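PDB 3GE5: putative NAD(P)H:FMN oxidoreductase from Porphyromonas gingivalis W83, which probably acts as an FMN-dependent oxidoreductase of the nitroreductase family, binding flavin mononucleotide as its cofactor. Local coordinates for residues M54-A59 against L138-T143; W72-V77 against S125-Y130. All coordinates share one frame; numbering follows the deposited sequence.

Contact 1: M54-A59 against L138-T143; sequences MAILEA and LGLGCT. With FMN (flavin mononucleotide), chain C.
Ala55, Ile56, Leu138 and Leu140 meet through aliphatic carbons, and the flat group of the bound cofactor, the isoalloxazine of FMN, lies at the far end of residues 138-143. Over one of its faces sits the methyl of Thr143, with CG2 3.5 Å from N1 of FMN, nearly straight above that atom, and 3.9 Å from C1' of FMN, where the ribityl chain begins. The Thr143 methyl is anti to the backbone N, while OG1 (chi1 -62°) lies beside that N and is hydrogen-bonded to Val40 O. This bond helps to fix the rotation of the side chain, with the methyl turned to the flavin. Polar contacts to the cofactor come from elsewhere, Ser39, Arg41 and Gln92 among them.

Upstream of Thr143, the chain leaves helix 120-137 through a Schellman motif: Gly139, with positive phi, is the C-prime residue, Gly139 N bonds His136 O and Leu140 N bonds Ala135 O. The turn leads straight into strand 141-145, an outermost strand of the chain's four-stranded antiparallel sheet, as in the nitroreductase fold. On either side of Gly139, a leucine points to helix 50-62. One branch of Leu138 reaches the small side chain of Ala55, CD1 to CB 3.7 Å, and grazes Ile56, where Leu138 CD1 is 4.4 Å from Ile56 CG1. Ile56 extends its far end past Leu138 to Leu140, where the two CD1 methyls meet at 3.8 Å and the side chains run obliquely across each other. Met131 and Ala135 of helix 120-137, with Leu171 of strand 163-172, also pack against Ile56. At the partly exposed end, Lys52 NZ is hydrogen-bonded to Leu138 O, a polar tie from helix 50-62 to the turn.

Contact 2: W72-V77 against S125-Y130; sequences WHFLVV and SIAMTY
Ala127 sets its single methyl against two aromatic rings of the strand, and this one methyl carries the tight part of the contact. CB stands over one face of the Trp72 indole in a CH-pi contact, 4.0 Å from the centroid of the six-membered ring and 20° off its normal, displaced toward the rim so that CE3 is the nearest ring atom at 3.8 Å. The same CB meets Phe74 at the ring edge, close to the ring plane, 3.9 Å from CE1. Trp72 CG lies between its backbone N and carbonyl carbon (chi1 47°), which swings the indole broadside beneath the methyl.

Packing between the two segments loosens away from this point. The Ile126 side chain stays clear of the strand, and Val76 and Val77 diverge from the helix; Val76 packs instead on Leu53 and Leu57. On a more distant part of the helix, Ser125 O accepts from both Thr129 N and Thr129 OG1, which approach from opposite faces of its plane. Ile126 touches FMN and, on the second subunit, Trp144. Such a long central helix, packed on a sheet and lining an intersubunit flavin site, is typical of dimeric nitroreductases.

How the contacts relate
Helix 50-62 leads on to strand 72-77, and helix 120-137 to strand 141-145, so each contact ties one member of the first pair to one of the second: helix 50-62 to the turn before strand 141-145 in contact 1, strand 72-77 to helix 120-137 in contact 2, which is nested inside the loop closed by contact 1. Contact 2 is fully buried and aromatic; contact 1 is partly buried and aliphatic, at a helix end. Each reaches an outermost strand of the same sheet, and strand 72-77 continues it by parallel pairing with the second subunit. Their centres lie 11 Å apart, and they touch directly: Leu57 CD2 is 3.8 Å from Val76 CG2.

Contact 1: M54-A59 against L138-T143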
# COMPACT_ATOMS: atom_id res chain seq x y z
N MSE A 54 15.37 -10.14 6.44
CA MSE A 54 15.63 -10.29 5.00
C MSE A 54 14.33 -10.55 4.20
O MSE A 54 14.18 -10.05 3.10
CB MSE A 54 16.70 -11.33 4.71
CG MSE A 54 18.08 -10.99 5.27
SE MSE A 54 18.72 -9.19 4.87
CE MSE A 54 18.24 -9.13 2.97
N ALA A 55 13.41 -11.36 4.75
CA ALA A 55 12.09 -11.59 4.13
C ALA A 55 11.27 -10.34 4.04
O ALA A 55 10.55 -10.11 3.02
CB ALA A 55 11.31 -12.72 4.89
N ILE A 56 11.27 -9.55 5.11
CA ILE A 56 10.54 -8.28 5.10
C ILE A 56 11.07 -7.40 3.95
O ILE A 56 10.27 -6.84 3.19
CB ILE A 56 10.63 -7.56 6.46
CG1 ILE A 56 9.85 -8.31 7.57
CG2 ILE A 56 10.07 -6.12 6.36
CD1 ILE A 56 10.23 -7.85 8.99
N LEU A 57 12.39 -7.27 3.84
CA LEU A 57 13.01 -6.48 2.80
C LEU A 57 12.71 -7.02 1.39
O LEU A 57 12.43 -6.27 0.45
CB LEU A 57 14.52 -6.32 3.09
CG LEU A 57 14.82 -5.50 4.36
CD1 LEU A 57 16.27 -5.77 4.74
CD2 LEU A 57 14.52 -4.02 4.12
N GLU A 58 12.70 -8.35 1.25
CA GLU A 58 12.34 -8.98 -0.00
C GLU A 58 10.92 -8.62 -0.44
O GLU A 58 10.68 -8.32 -1.61
CB GLU A 58 12.51 -10.51 0.10
CG GLU A 58 12.09 -11.28 -1.16
CD GLU A 58 13.06 -11.11 -2.33
OE1 GLU A 58 14.09 -10.40 -2.18
OE2 GLU A 58 12.79 -11.74 -3.38
N ALA A 59 10.00 -8.62 0.51
CA ALA A 59 8.61 -8.22 0.23
C ALA A 59 8.55 -6.80 -0.33
O ALA A 59 7.84 -6.54 -1.29
CB ALA A 59 7.73 -8.33 1.47
N LEU A 138 5.17 -13.18 9.61
CA LEU A 138 6.30 -13.81 10.27
C LEU A 138 6.20 -13.68 11.81
O LEU A 138 7.18 -13.87 12.52
CB LEU A 138 7.60 -13.22 9.75
CG LEU A 138 7.86 -13.39 8.23
CD1 LEU A 138 9.09 -12.62 7.83
CD2 LEU A 138 7.95 -14.87 7.81
N GLY A 139 5.02 -13.30 12.30
CA GLY A 139 4.77 -13.16 13.74
C GLY A 139 5.41 -11.98 14.48
O GLY A 139 5.60 -12.03 15.72
N LEU A 140 5.79 -10.96 13.73
CA LEU A 140 6.31 -9.73 14.29
C LEU A 140 5.21 -8.70 14.41
O LEU A 140 4.23 -8.74 13.70
CB LEU A 140 7.45 -9.18 13.42
CG LEU A 140 8.69 -10.11 13.35
CD1 LEU A 140 9.62 -9.78 12.15
CD2 LEU A 140 9.42 -10.09 14.67
N GLY A 141 5.42 -7.72 15.29
CA GLY A 141 4.54 -6.57 15.42
C GLY A 141 5.20 -5.36 14.78
O GLY A 141 6.43 -5.25 14.75
N CYS A 142 4.40 -4.45 14.28
CA CYS A 142 4.94 -3.24 13.75
C CYS A 142 3.94 -2.10 13.79
O CYS A 142 2.74 -2.32 13.98
CB CYS A 142 5.51 -3.51 12.34
SG CYS A 142 4.32 -4.01 11.14
N THR A 143 4.46 -0.89 13.62
CA THR A 143 3.66 0.30 13.35
C THR A 143 4.28 1.10 12.23
O THR A 143 5.49 1.29 12.18
CB THR A 143 3.48 1.19 14.65
OG1 THR A 143 2.80 0.43 15.64
CG2 THR A 143 2.72 2.47 14.36
N1 FMN C . 0.87 5.38 14.60
C2 FMN C . 1.71 6.08 15.41
O2 FMN C . 1.74 5.85 16.63
N3 FMN C . 2.55 7.06 14.91
C4 FMN C . 2.56 7.39 13.56
O4 FMN C . 3.31 8.32 13.11
C4A FMN C . 1.70 6.68 12.73
N5 FMN C . 1.66 7.01 11.39
C5A FMN C . 0.93 6.25 10.53
C6 FMN C . 1.00 6.54 9.17
C7 FMN C . 0.29 5.74 8.27
C7M FMN C . 0.32 6.03 6.80
C8 FMN C . -0.46 4.66 8.74
C8M FMN C . -1.21 3.79 7.79
C9 FMN C . -0.56 4.41 10.08
C9A FMN C . 0.14 5.17 11.01
N10 FMN C . 0.07 4.92 12.40
C10 FMN C . 0.86 5.66 13.24
C1' FMN C . -0.64 3.70 12.93
C2' FMN C . -2.14 4.02 12.94
O2' FMN C . -2.45 4.74 14.11
C3' FMN C . -3.00 2.75 12.83
O3' FMN C . -2.62 2.02 11.66
C4' FMN C . -4.51 3.03 12.86
O4' FMN C . -4.94 3.61 14.09
C5' FMN C . -5.34 1.76 12.63
O5' FMN C . -5.06 0.84 13.67
P FMN C . -4.63 -0.63 13.33
O1P FMN C . -3.32 -0.48 12.57
O2P FMN C . -5.69 -1.30 12.48
O3P FMN C . -4.34 -1.28 14.66

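Contact 2: W72-V77 against S125-Y130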
# COMPACT_ATOMS: atom_id res chain seq x y z
N TRP A 72 12.17 3.61 -4.70
CA TRP A 72 12.35 3.48 -3.27
C TRP A 72 13.75 3.03 -2.94
O TRP A 72 14.48 2.52 -3.82
CB TRP A 72 11.33 2.48 -2.69
CG TRP A 72 11.19 1.18 -3.42
CD1 TRP A 72 12.15 0.23 -3.63
CD2 TRP A 72 9.99 0.67 -4.02
NE1 TRP A 72 11.63 -0.82 -4.38
CE2 TRP A 72 10.30 -0.59 -4.59
CE3 TRP A 72 8.67 1.16 -4.12
CZ2 TRP A 72 9.33 -1.37 -5.26
CZ3 TRP A 72 7.72 0.38 -4.78
CH2 TRP A 72 8.06 -0.85 -5.34
N HIS A 73 14.13 3.23 -1.70
CA HIS A 73 15.34 2.71 -1.12
C HIS A 73 15.06 2.47 0.34
O HIS A 73 14.41 3.30 0.99
CB HIS A 73 16.56 3.64 -1.28
CG HIS A 73 17.87 2.95 -1.03
ND1 HIS A 73 18.51 2.20 -1.99
CD2 HIS A 73 18.65 2.89 0.08
CE1 HIS A 73 19.65 1.73 -1.48
NE2 HIS A 73 19.74 2.12 -0.22
N PHE A 74 15.49 1.31 0.84
CA PHE A 74 15.19 0.93 2.23
C PHE A 74 16.44 1.08 3.09
O PHE A 74 17.45 0.37 2.89
CB PHE A 74 14.65 -0.51 2.30
CG PHE A 74 13.55 -0.77 1.30
CD1 PHE A 74 12.38 -0.02 1.30
CD2 PHE A 74 13.72 -1.76 0.34
CE1 PHE A 74 11.38 -0.29 0.38
CE2 PHE A 74 12.72 -2.02 -0.60
CZ PHE A 74 11.56 -1.27 -0.59
N LEU A 75 16.37 2.01 4.04
CA LEU A 75 17.48 2.27 4.97
C LEU A 75 17.14 1.64 6.33
O LEU A 75 16.24 2.10 7.04
CB LEU A 75 17.72 3.77 5.10
CG LEU A 75 18.77 4.23 6.14
CD1 LEU A 75 20.13 3.58 5.97
CD2 LEU A 75 18.88 5.75 6.04
N VAL A 76 17.83 0.53 6.62
CA VAL A 76 17.57 -0.26 7.83
C VAL A 76 18.38 0.32 8.97
O VAL A 76 19.60 0.57 8.80
CB VAL A 76 17.93 -1.75 7.62
CG1 VAL A 76 17.74 -2.49 8.90
CG2 VAL A 76 17.09 -2.37 6.46
N VAL A 77 17.73 0.58 10.11
CA VAL A 77 18.42 1.09 11.30
C VAL A 77 18.10 0.13 12.45
O VAL A 77 16.98 0.03 12.91
CB VAL A 77 18.02 2.54 11.62
CG1 VAL A 77 18.64 2.97 12.95
CG2 VAL A 77 18.47 3.47 10.45
N SER A 125 4.45 3.66 -0.48
CA SER A 125 3.39 3.12 0.35
C SER A 125 3.00 1.68 -0.02
O SER A 125 2.60 0.89 0.85
CB SER A 125 2.19 4.05 0.36
OG SER A 125 2.54 5.29 0.95
N ILE A 126 3.12 1.32 -1.28
CA ILE A 126 2.89 -0.09 -1.66
C ILE A 126 4.01 -0.95 -1.04
O ILE A 126 3.74 -2.00 -0.43
CB ILE A 126 2.86 -0.28 -3.22
CG1 ILE A 126 1.77 0.62 -3.87
CG2 ILE A 126 2.59 -1.70 -3.56
CD1 ILE A 126 1.84 0.71 -5.44
N ALA A 127 5.26 -0.49 -1.17
CA ALA A 127 6.38 -1.24 -0.60
C ALA A 127 6.22 -1.36 0.95
O ALA A 127 6.41 -2.45 1.53
CB ALA A 127 7.74 -0.60 -0.93
N MSE A 128 5.87 -0.24 1.59
CA MSE A 128 5.64 -0.24 3.05
C MSE A 128 4.52 -1.23 3.42
O MSE A 128 4.64 -1.97 4.41
CB MSE A 128 5.28 1.17 3.54
CG MSE A 128 6.48 2.07 3.71
SE MSE A 128 7.45 1.70 5.39
CE MSE A 128 5.99 2.01 6.66
N THR A 129 3.45 -1.25 2.64
CA THR A 129 2.32 -2.15 2.92
C THR A 129 2.79 -3.62 2.81
O THR A 129 2.50 -4.45 3.67
CB THR A 129 1.10 -1.88 1.99
OG1 THR A 129 0.64 -0.53 2.18
CG2 THR A 129 -0.07 -2.91 2.28
N TYR A 130 3.52 -3.93 1.73
CA TYR A 130 4.07 -5.28 1.56
C TYR A 130 4.94 -5.64 2.76
O TYR A 130 4.89 -6.78 3.26
CB TYR A 130 4.89 -5.36 0.27
CG TYR A 130 4.08 -5.78 -0.95
CD1 TYR A 130 2.89 -5.16 -1.26
CD2 TYR A 130 4.53 -6.79 -1.80
CE1 TYR A 130 2.13 -5.59 -2.34
CE2 TYR A 130 3.80 -7.20 -2.90
CZ TYR A 130 2.60 -6.61 -3.16
OH TYR A 130 1.86 -7.01 -4.23